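Local coordinates for ferrous iron uptake transporter protein B (Streptococcus thermophilus, PDB 3TAH) that binds guanine nucleotides through its cytosolic G-protein domain and, as a whole protein, probably drives ferrous iron uptake across the cell membrane with GTP, at residues Arg231-Ile236 / Glu242-Asn247; Gly137-Ala142 / Val155-His160; Glu187-Ser192 / Ala214-Ser219; Gly43-Lys46 / Glu52-Asp55. The protein carries 1 engineered substitution. All coordinates share one frame; numbering follows the deposited sequence.

In the fold
Two parts of the chain share these contacts. Contacts 2 and 4 belong to the G domain and reach the same sheet: contact 4 is a buried hairpin pair in which backbone hydrogen bonds do the joining, whereas contact 2, at the outermost strand 140-142, is a surface contact of carbon chains. They touch through V155 CG1 and V45 CG1, 4.0 Å apart. Contacts 1 and 3 lie in the helical domain, away from the nucleotide. Contact 1 is buried and turns on a single isoleucine between two helices; contact 3, partly buried, joins leucines at helix ends and adds a water. Neither has a direct hydrogen bond across its segments.

Contact 1 of 4, residues Arg231-Ile236 / Glu242-Asn247; sequences RITEEI and ESIVIN
I244 reaches from helix 241-259 to the backbone of T233 and E234 on helix 220-237, two consecutive helices of the FeoB cytosolic helical domain. Its CB leaves the helix on the side facing 231-236. At CB the chain forks: CG2 lies anti to the backbone N, while CG1 is anti to the carbonyl carbon and carries the longer branch across. With chi2 at 166° that branch is nearly straight, which puts CD1 at the far end, where it does all the close touching. The methyl I244 CD1 rests 4.0 Å from E234 CA and equally far from T233 O, so it bears on the helix backbone itself. Two side chains flank it more loosely: T233 CG2 and E234 CG are each 4.4 Å from I244 CD1.

Threonine suits its place because its two branches divide the work. OG1 is hydrogen-bonded to I229 O one turn earlier, and the methyl is left to face the isoleucine. Of its side chain, E234 offers the aliphatic CG, while its OE2 accepts a hydrogen bond from A241 N at the start of the next helix. F206 of helix 198-206 covers both T233 and I244. With T233 OG1 and E234 OE2 engaged in this way, no hydrogen bond or charge pair crosses between the segments; the two helices are held here by van der Waals contact alone.

Contact 2 of 4, residues Gly137-Ala142 / Val155-His160; sequences GVPVVA and VKKAAH
P139 and K157 meet where the outermost strand of the P-loop GTPase sheet, 140-142, runs beside helix 151-159, the next helix in the chain. P139 CB presses on K157 CG at 3.5 Å, tighter than usual for two carbons, and P139 CG lies 4.0 Å from K157 CD. Lysine suits a surface site of this kind, since its methylenes can pack on an apolar neighbour while the amine goes on past it. CG stands anti to the backbone N (chi1 -176°), and bends at chi2 and chi3 bring CG and CD past the CB-CG side of the proline, which they cross obliquely. V141 adds a looser touch, its CG2 4.5 Å from K157 CB.

Behind this shell strand 110-115 sets the positions: P139 and V141 bond through their backbones to I112, V141 also to L114, and T111 touches both P139 and K157. Beyond the strand, A145 and L146 bind GDP in a structure of this protein. Just past the end of the helix, H160 turns back on it: H160 ND1 donates to K156 O over 2.9 Å at 163°, with the acceptor lying in the imidazole plane.

Contact 3 of 4, residues Glu187-Ser192 / Ala214-Ser219; sequences EVLGNS and AELDLS
L189, on the last turn of helix 176-189, sends one methyl to two leucines that follow helix 210-215. Its CG is anti to the carbonyl carbon (chi1 -81°), and although CB points neither to nor from the other segment, this torsion together with chi2 carries CD2 across. L189 CD2 lies 3.9 Å from L218 CD2. L218 uses a similar conformation: its CB also leaves to one side, and CG anti to the carbonyl carbon with an extended chi2 of -179° brings its CD2 inward. L216 crosses L189 at about a right angle, CD2 to CD2 4.0 Å, but it has two deposited conformers, so that touch is less certain. Leucine suits the place because its length carries a methyl across from a CB that points aside.

S192 OG lies 4.3 Å from L218 CD2, its CB pointing toward 214-219. A water lies 2.8 Å from S192 OG and donates a weak bond to D217 O, giving a thin polar bridge beside the apolar patch. S192 closes a type II' turn begun at L189, in which G190 takes up the positive phi that glycine tolerates easily.

Around this junction, L205 of helix 198-206 packs on L189 and L216, and I226 of helix 220-237 on L218. S219 is the N-cap of helix 220-237, whose Q222 bonds through NE2 to V188 O and S192 OG, and through OE1 to S219 N.

Contact 4 of 4, residues Gly43-Lys46 / Glu52-Asp55; sequences GLVK and EIQD
E52 and L44 form a non-hydrogen-bonded pair in the antiparallel hairpin of strands 39-45 and 51-55. With CG anti to the backbone N, its extended stem passes L44 obliquely, E52 CB 3.8 Å from L44 CD2. One carboxylate oxygen makes a long, weak ion pair with R29; the other lies close to the E5 carboxylate.

I53 follows on the other face and forms a hydrogen-bonded pair with G43: I53 N donates to G43 O at 2.8 Å and 165°, and G43 N returns a bond to I53 O at 3.1 Å. Its CG1 branch, beside the backbone N (chi1 -53°), bends so that I53 CD1 meets V45 CG2 at 3.6 Å. On this face G43 has no side chain, and T24 lies close, consistent with the room a glycine leaves.

Q54 points away from 43-46, lying against R40 and S42 of strand 39-45; Q54 NE2 bonds to D55 O at 3.0 Å. D55, a magnesium ligand in another structure of this protein, is salt-bridged to K16 of the P-loop. Strand 51-55 lies between 39-45 and 4-10, bonding to T4 and I6, and helix 16-24 covers the I53 face with F20 and I23.

Contact 1 of 4, residues Arg231-Ile236 / Glu242-Asn247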
# COMPACT_ATOMS: atom_id res chain seq x y z
N ARG A 231 -19.09 -3.61 -17.38
CA ARG A 231 -20.50 -3.97 -17.47
C ARG A 231 -20.68 -5.47 -17.32
O ARG A 231 -21.46 -5.91 -16.47
CB ARG A 231 -21.12 -3.48 -18.78
CG ARG A 231 -22.64 -3.69 -18.88
CD ARG A 231 -23.20 -3.31 -20.25
NE ARG A 231 -22.60 -4.09 -21.35
CZ ARG A 231 -21.70 -3.66 -22.23
NH1 ARG A 231 -21.23 -2.41 -22.21
NH2 ARG A 231 -21.26 -4.49 -23.16
N ILE A 232 -19.95 -6.24 -18.12
CA ILE A 232 -20.11 -7.70 -18.11
C ILE A 232 -19.64 -8.27 -16.77
O ILE A 232 -20.24 -9.22 -16.27
CB ILE A 232 -19.42 -8.41 -19.35
CG1 ILE A 232 -19.73 -9.92 -19.36
CG2 ILE A 232 -17.90 -8.14 -19.42
CD1 ILE A 232 -21.25 -10.28 -19.40
N THR A 233 -18.58 -7.70 -16.19
CA THR A 233 -18.07 -8.18 -14.90
C THR A 233 -19.08 -7.93 -13.77
O THR A 233 -19.32 -8.82 -12.95
CB THR A 233 -16.67 -7.61 -14.60
OG1 THR A 233 -15.82 -7.94 -15.69
CG2 THR A 233 -16.10 -8.21 -13.31
N GLU A 234 -19.69 -6.75 -13.76
CA GLU A 234 -20.76 -6.45 -12.80
C GLU A 234 -21.93 -7.42 -12.96
O GLU A 234 -22.52 -7.84 -11.98
CB GLU A 234 -21.27 -5.03 -12.97
CG GLU A 234 -20.31 -3.96 -12.42
CD GLU A 234 -20.85 -2.56 -12.56
OE1 GLU A 234 -21.59 -2.30 -13.54
OE2 GLU A 234 -20.52 -1.71 -11.71
N GLU A 235 -22.26 -7.75 -14.20
CA GLU A 235 -23.36 -8.68 -14.48
C GLU A 235 -23.12 -10.06 -13.91
O GLU A 235 -24.03 -10.66 -13.33
CB GLU A 235 -23.64 -8.75 -15.99
CG GLU A 235 -24.28 -7.48 -16.50
CD GLU A 235 -24.50 -7.45 -18.02
OE1 GLU A 235 -24.28 -8.49 -18.69
OE2 GLU A 235 -24.90 -6.38 -18.52
N ILE A 236 -21.89 -10.56 -14.06
CA ILE A 236 -21.57 -11.92 -13.59
C ILE A 236 -21.38 -11.97 -12.07
O ILE A 236 -21.60 -13.02 -11.49
CB ILE A 236 -20.39 -12.59 -14.37
CG1 ILE A 236 -19.02 -11.98 -14.07
CG2 ILE A 236 -20.70 -12.57 -15.88
CD1 ILE A 236 -17.87 -12.65 -14.88
N GLU A 242 -17.19 -1.19 -7.68
CA GLU A 242 -16.48 -0.79 -6.46
C GLU A 242 -16.63 -1.83 -5.35
O GLU A 242 -15.65 -2.16 -4.67
CB GLU A 242 -16.94 0.57 -5.94
CG GLU A 242 -16.09 1.05 -4.78
N SER A 243 -17.84 -2.35 -5.18
CA SER A 243 -18.12 -3.39 -4.18
C SER A 243 -17.38 -4.70 -4.45
O SER A 243 -16.89 -5.34 -3.52
CB SER A 243 -19.62 -3.67 -4.09
OG SER A 243 -20.33 -2.57 -3.58
N ILE A 244 -17.30 -5.09 -5.72
CA ILE A 244 -16.58 -6.28 -6.14
C ILE A 244 -15.14 -6.20 -5.65
O ILE A 244 -14.63 -7.14 -5.03
CB ILE A 244 -16.61 -6.47 -7.70
CG1 ILE A 244 -18.01 -6.83 -8.20
CG2 ILE A 244 -15.61 -7.55 -8.13
CD1 ILE A 244 -18.18 -6.69 -9.74
N VAL A 245 -14.49 -5.06 -5.91
CA VAL A 245 -13.08 -4.90 -5.51
C VAL A 245 -12.92 -4.91 -3.99
O VAL A 245 -12.03 -5.58 -3.46
CB VAL A 245 -12.46 -3.62 -6.13
CG1 VAL A 245 -11.02 -3.44 -5.67
CG2 VAL A 245 -12.51 -3.71 -7.64
N ILE A 246 -13.80 -4.20 -3.29
CA ILE A 246 -13.82 -4.21 -1.82
C ILE A 246 -13.94 -5.63 -1.28
O ILE A 246 -13.16 -6.03 -0.42
CB ILE A 246 -15.00 -3.37 -1.26
CG1 ILE A 246 -14.78 -1.87 -1.48
CG2 ILE A 246 -15.17 -3.64 0.22
CD1 ILE A 246 -16.00 -1.02 -1.07
N ASN A 247 -14.90 -6.39 -1.82
CA ASN A 247 -15.13 -7.76 -1.36
C ASN A 247 -13.92 -8.64 -1.64
O ASN A 247 -13.55 -9.46 -0.80
CB ASN A 247 -16.40 -8.34 -2.01
CG ASN A 247 -17.67 -7.65 -1.56
OD1 ASN A 247 -17.69 -7.00 -0.51
ND2 ASN A 247 -18.75 -7.78 -2.34

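Contact 2 of 4, residues Gly137-Ala142 / Val155-His160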
# COMPACT_ATOMS: atom_id res chain seq x y z
N GLY A 137 3.30 -12.10 0.48
CA GLY A 137 4.35 -11.89 -0.51
C GLY A 137 5.19 -10.65 -0.22
O GLY A 137 5.73 -10.05 -1.14
N VAL A 138 5.29 -10.27 1.05
CA VAL A 138 6.11 -9.13 1.48
C VAL A 138 6.85 -9.47 2.76
O VAL A 138 6.36 -10.26 3.57
CB VAL A 138 5.30 -7.85 1.74
CG1 VAL A 138 4.58 -7.41 0.46
CG2 VAL A 138 4.33 -8.02 2.93
N PRO A 139 8.03 -8.86 2.96
CA PRO A 139 8.69 -9.03 4.26
C PRO A 139 7.82 -8.47 5.38
O PRO A 139 7.15 -7.44 5.19
CB PRO A 139 9.97 -8.20 4.13
CG PRO A 139 10.17 -7.97 2.66
CD PRO A 139 8.84 -8.07 2.02
N VAL A 140 7.82 -9.14 6.53
CA VAL A 140 7.12 -8.66 7.71
C VAL A 140 8.06 -8.77 8.92
O VAL A 140 8.68 -9.82 9.12
CB VAL A 140 5.83 -9.49 8.00
CG1 VAL A 140 5.09 -8.93 9.21
CG2 VAL A 140 4.90 -9.52 6.78
N VAL A 141 8.15 -7.70 9.70
CA VAL A 141 8.94 -7.66 10.94
C VAL A 141 8.06 -7.17 12.09
O VAL A 141 7.46 -6.10 12.00
CB VAL A 141 10.16 -6.73 10.79
CG1 VAL A 141 10.94 -6.64 12.12
CG2 VAL A 141 11.08 -7.22 9.68
N ALA A 142 7.97 -7.95 13.17
CA ALA A 142 7.20 -7.58 14.34
C ALA A 142 7.91 -6.43 15.03
O ALA A 142 9.13 -6.49 15.25
CB ALA A 142 7.05 -8.75 15.31
N VAL A 155 13.61 -1.29 9.49
CA VAL A 155 14.23 -0.25 8.64
C VAL A 155 15.28 -0.88 7.71
O VAL A 155 15.32 -0.55 6.51
CB VAL A 155 14.80 0.93 9.48
CG1 VAL A 155 15.69 1.85 8.62
CG2 VAL A 155 13.67 1.72 10.11
N LYS A 156 16.10 -1.79 8.23
CA LYS A 156 17.09 -2.51 7.42
C LYS A 156 16.47 -3.32 6.28
O LYS A 156 16.96 -3.32 5.13
CB LYS A 156 17.93 -3.45 8.30
CG LYS A 156 19.10 -4.13 7.56
CD LYS A 156 19.97 -4.94 8.52
CE LYS A 156 21.08 -5.67 7.77
NZ LYS A 156 21.88 -6.54 8.69
N LYS A 157 15.40 -4.03 6.60
CA LYS A 157 14.67 -4.82 5.63
C LYS A 157 14.10 -3.94 4.53
O LYS A 157 14.29 -4.22 3.33
CB LYS A 157 13.57 -5.62 6.32
CG LYS A 157 12.77 -6.58 5.45
CD LYS A 157 13.63 -7.58 4.68
CE LYS A 157 14.37 -8.51 5.61
NZ LYS A 157 15.02 -9.61 4.84
N ALA A 158 13.41 -2.87 4.93
CA ALA A 158 12.83 -1.92 3.98
C ALA A 158 13.92 -1.35 3.08
O ALA A 158 13.74 -1.27 1.86
CB ALA A 158 12.06 -0.80 4.69
N ALA A 159 15.05 -0.97 3.69
CA ALA A 159 16.18 -0.41 2.93
C ALA A 159 16.75 -1.35 1.86
O ALA A 159 17.30 -0.85 0.86
CB ALA A 159 17.30 0.07 3.87
N HIS A 160 16.61 -2.67 2.05
CA HIS A 160 17.09 -3.69 1.10
C HIS A 160 15.99 -4.35 0.27
O HIS A 160 16.24 -5.35 -0.40
CB HIS A 160 17.90 -4.76 1.85
CG HIS A 160 19.21 -4.23 2.36
ND1 HIS A 160 19.35 -3.69 3.62
CD2 HIS A 160 20.42 -4.14 1.77
CE1 HIS A 160 20.60 -3.30 3.79
NE2 HIS A 160 21.27 -3.55 2.68

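Contact 3 of 4, residues Glu187-Ser192 / Ala214-Ser219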
# COMPACT_ATOMS: atom_id res chain seq x y z
N GLU A 187 -4.75 -4.92 -21.17
CA GLU A 187 -4.64 -4.98 -22.64
C GLU A 187 -5.10 -3.68 -23.27
O GLU A 187 -4.42 -3.15 -24.14
CB GLU A 187 -5.49 -6.11 -23.24
CG GLU A 187 -5.07 -7.52 -22.89
CD GLU A 187 -6.21 -8.55 -23.09
OE1 GLU A 187 -7.18 -8.29 -23.84
OE2 GLU A 187 -6.13 -9.64 -22.48
N VAL A 188 -6.23 -3.15 -22.82
CA VAL A 188 -6.75 -1.90 -23.34
C VAL A 188 -5.82 -0.72 -23.03
O VAL A 188 -5.65 0.17 -23.86
CB VAL A 188 -8.15 -1.58 -22.79
N LEU A 189 -5.21 -0.73 -21.85
CA LEU A 189 -4.29 0.33 -21.44
C LEU A 189 -3.03 0.41 -22.29
O LEU A 189 -2.54 1.51 -22.57
CB LEU A 189 -3.91 0.17 -19.96
CG LEU A 189 -4.95 0.72 -18.99
CD1 LEU A 189 -4.65 0.24 -17.58
CD2 LEU A 189 -4.98 2.25 -19.03
N GLY A 190 -2.50 -0.74 -22.71
CA GLY A 190 -1.26 -0.75 -23.49
C GLY A 190 -0.16 -0.04 -22.71
O GLY A 190 0.05 -0.37 -21.53
N ASN A 191 0.51 0.93 -23.34
CA ASN A 191 1.59 1.69 -22.70
C ASN A 191 1.16 3.07 -22.16
O ASN A 191 1.99 3.95 -21.96
CB ASN A 191 2.79 1.84 -23.66
CG ASN A 191 2.51 2.77 -24.84
OD1 ASN A 191 1.38 3.21 -25.06
ND2 ASN A 191 3.56 3.05 -25.62
N SER A 192 -0.14 3.23 -21.92
CA SER A 192 -0.70 4.48 -21.40
C SER A 192 -0.28 4.77 -19.98
O SER A 192 -0.33 5.91 -19.54
CB SER A 192 -2.23 4.49 -21.48
OG SER A 192 -2.64 4.59 -22.83
N ALA A 214 -9.98 11.16 -14.74
CA ALA A 214 -9.67 12.54 -15.12
C ALA A 214 -8.21 12.72 -15.54
O ALA A 214 -7.94 13.54 -16.40
CB ALA A 214 -10.02 13.48 -13.97
N GLU A 215 -7.28 11.97 -14.96
CA GLU A 215 -5.86 12.21 -15.24
C GLU A 215 -5.31 11.49 -16.47
O GLU A 215 -4.40 12.01 -17.11
CB GLU A 215 -4.98 11.86 -14.02
CG GLU A 215 -4.55 10.42 -13.92
CD GLU A 215 -3.72 10.08 -12.68
OE1 GLU A 215 -4.04 9.10 -12.00
OE2 GLU A 215 -2.75 10.80 -12.39
N LEU A 216 -5.83 10.30 -16.78
CA LEU A 216 -5.34 9.49 -17.89
C LEU A 216 -5.87 10.00 -19.23
O LEU A 216 -7.04 10.35 -19.35
CB LEU A 216 -5.74 8.02 -17.73
CG LEU A 216 -4.82 7.11 -16.93
CD1 LEU A 216 -4.69 7.58 -15.50
CD2 LEU A 216 -5.32 5.67 -16.96
N ASP A 217 -5.00 10.02 -20.23
CA ASP A 217 -5.36 10.45 -21.58
C ASP A 217 -5.71 9.17 -22.31
O ASP A 217 -4.84 8.59 -22.99
CB ASP A 217 -4.19 11.18 -22.23
CG ASP A 217 -4.47 11.58 -23.68
OD1 ASP A 217 -5.59 12.00 -24.00
OD2 ASP A 217 -3.54 11.48 -24.50
N LEU A 218 -6.96 8.74 -22.16
CA LEU A 218 -7.47 7.53 -22.82
C LEU A 218 -8.27 7.89 -24.06
O LEU A 218 -9.06 8.83 -24.05
CB LEU A 218 -8.36 6.69 -21.90
CG LEU A 218 -7.67 6.18 -20.62
CD1 LEU A 218 -8.63 5.33 -19.78
CD2 LEU A 218 -6.38 5.41 -20.94
N SER A 219 -8.06 7.11 -25.12
CA SER A 219 -8.83 7.28 -26.35
C SER A 219 -10.27 6.88 -26.13
O SER A 219 -10.61 6.16 -25.15
CB SER A 219 -8.23 6.44 -27.47
OG SER A 219 -8.47 5.05 -27.25
O HOH W 1 -1.81 7.15 -23.51

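Contact 4 of 4, residues Gly43-Lys46 / Glu52-Asp55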
# COMPACT_ATOMS: atom_id res chain seq x y z
N GLY A 43 12.40 12.83 7.61
CA GLY A 43 13.59 12.78 8.47
C GLY A 43 14.55 11.71 8.02
O GLY A 43 14.13 10.71 7.42
N LEU A 44 15.84 11.90 8.29
CA LEU A 44 16.85 10.90 8.01
C LEU A 44 16.85 9.83 9.10
O LEU A 44 16.55 10.13 10.26
CB LEU A 44 18.24 11.55 7.90
CG LEU A 44 18.38 12.61 6.80
CD1 LEU A 44 19.83 13.15 6.75
CD2 LEU A 44 17.95 12.09 5.43
N VAL A 45 17.18 8.60 8.73
CA VAL A 45 17.24 7.52 9.74
C VAL A 45 18.42 7.83 10.67
O VAL A 45 19.55 7.94 10.21
CB VAL A 45 17.37 6.14 9.10
CG1 VAL A 45 17.55 5.05 10.16
CG2 VAL A 45 16.12 5.83 8.27
N LYS A 46 18.14 7.99 11.96
CA LYS A 46 19.16 8.38 12.96
C LYS A 46 20.41 7.49 12.89
O LYS A 46 21.54 7.99 12.94
CB LYS A 46 18.55 8.39 14.38
CG LYS A 46 19.47 8.86 15.50
N GLU A 52 16.35 8.07 3.97
CA GLU A 52 15.39 9.11 4.32
C GLU A 52 13.99 8.53 4.44
O GLU A 52 13.55 7.77 3.57
CB GLU A 52 15.38 10.21 3.27
CG GLU A 52 14.47 11.38 3.62
CD GLU A 52 14.74 12.60 2.76
OE1 GLU A 52 15.03 13.69 3.30
OE2 GLU A 52 14.67 12.46 1.53
N ILE A 53 13.30 8.89 5.52
CA ILE A 53 11.92 8.48 5.75
C ILE A 53 11.02 9.62 5.28
O ILE A 53 11.10 10.75 5.79
CB ILE A 53 11.65 8.18 7.23
CG1 ILE A 53 12.68 7.16 7.77
CG2 ILE A 53 10.24 7.69 7.44
CD1 ILE A 53 12.79 5.88 7.01
N GLN A 54 10.18 9.33 4.30
CA GLN A 54 9.14 10.25 3.88
C GLN A 54 7.90 9.81 4.62
O GLN A 54 7.30 8.77 4.27
CB GLN A 54 8.91 10.20 2.36
CG GLN A 54 7.81 11.14 1.88
CD GLN A 54 8.11 12.58 2.20
OE1 GLN A 54 9.03 13.15 1.65
NE2 GLN A 54 7.33 13.18 3.11
N ASP A 55 7.49 10.57 5.63
CA ASP A 55 6.23 10.30 6.29
C ASP A 55 5.13 10.62 5.28
O ASP A 55 5.27 11.51 4.42
CB ASP A 55 6.06 11.10 7.58
CG ASP A 55 4.90 10.61 8.42
OD1 ASP A 55 4.74 9.38 8.60
OD2 ASP A 55 4.14 11.47 8.93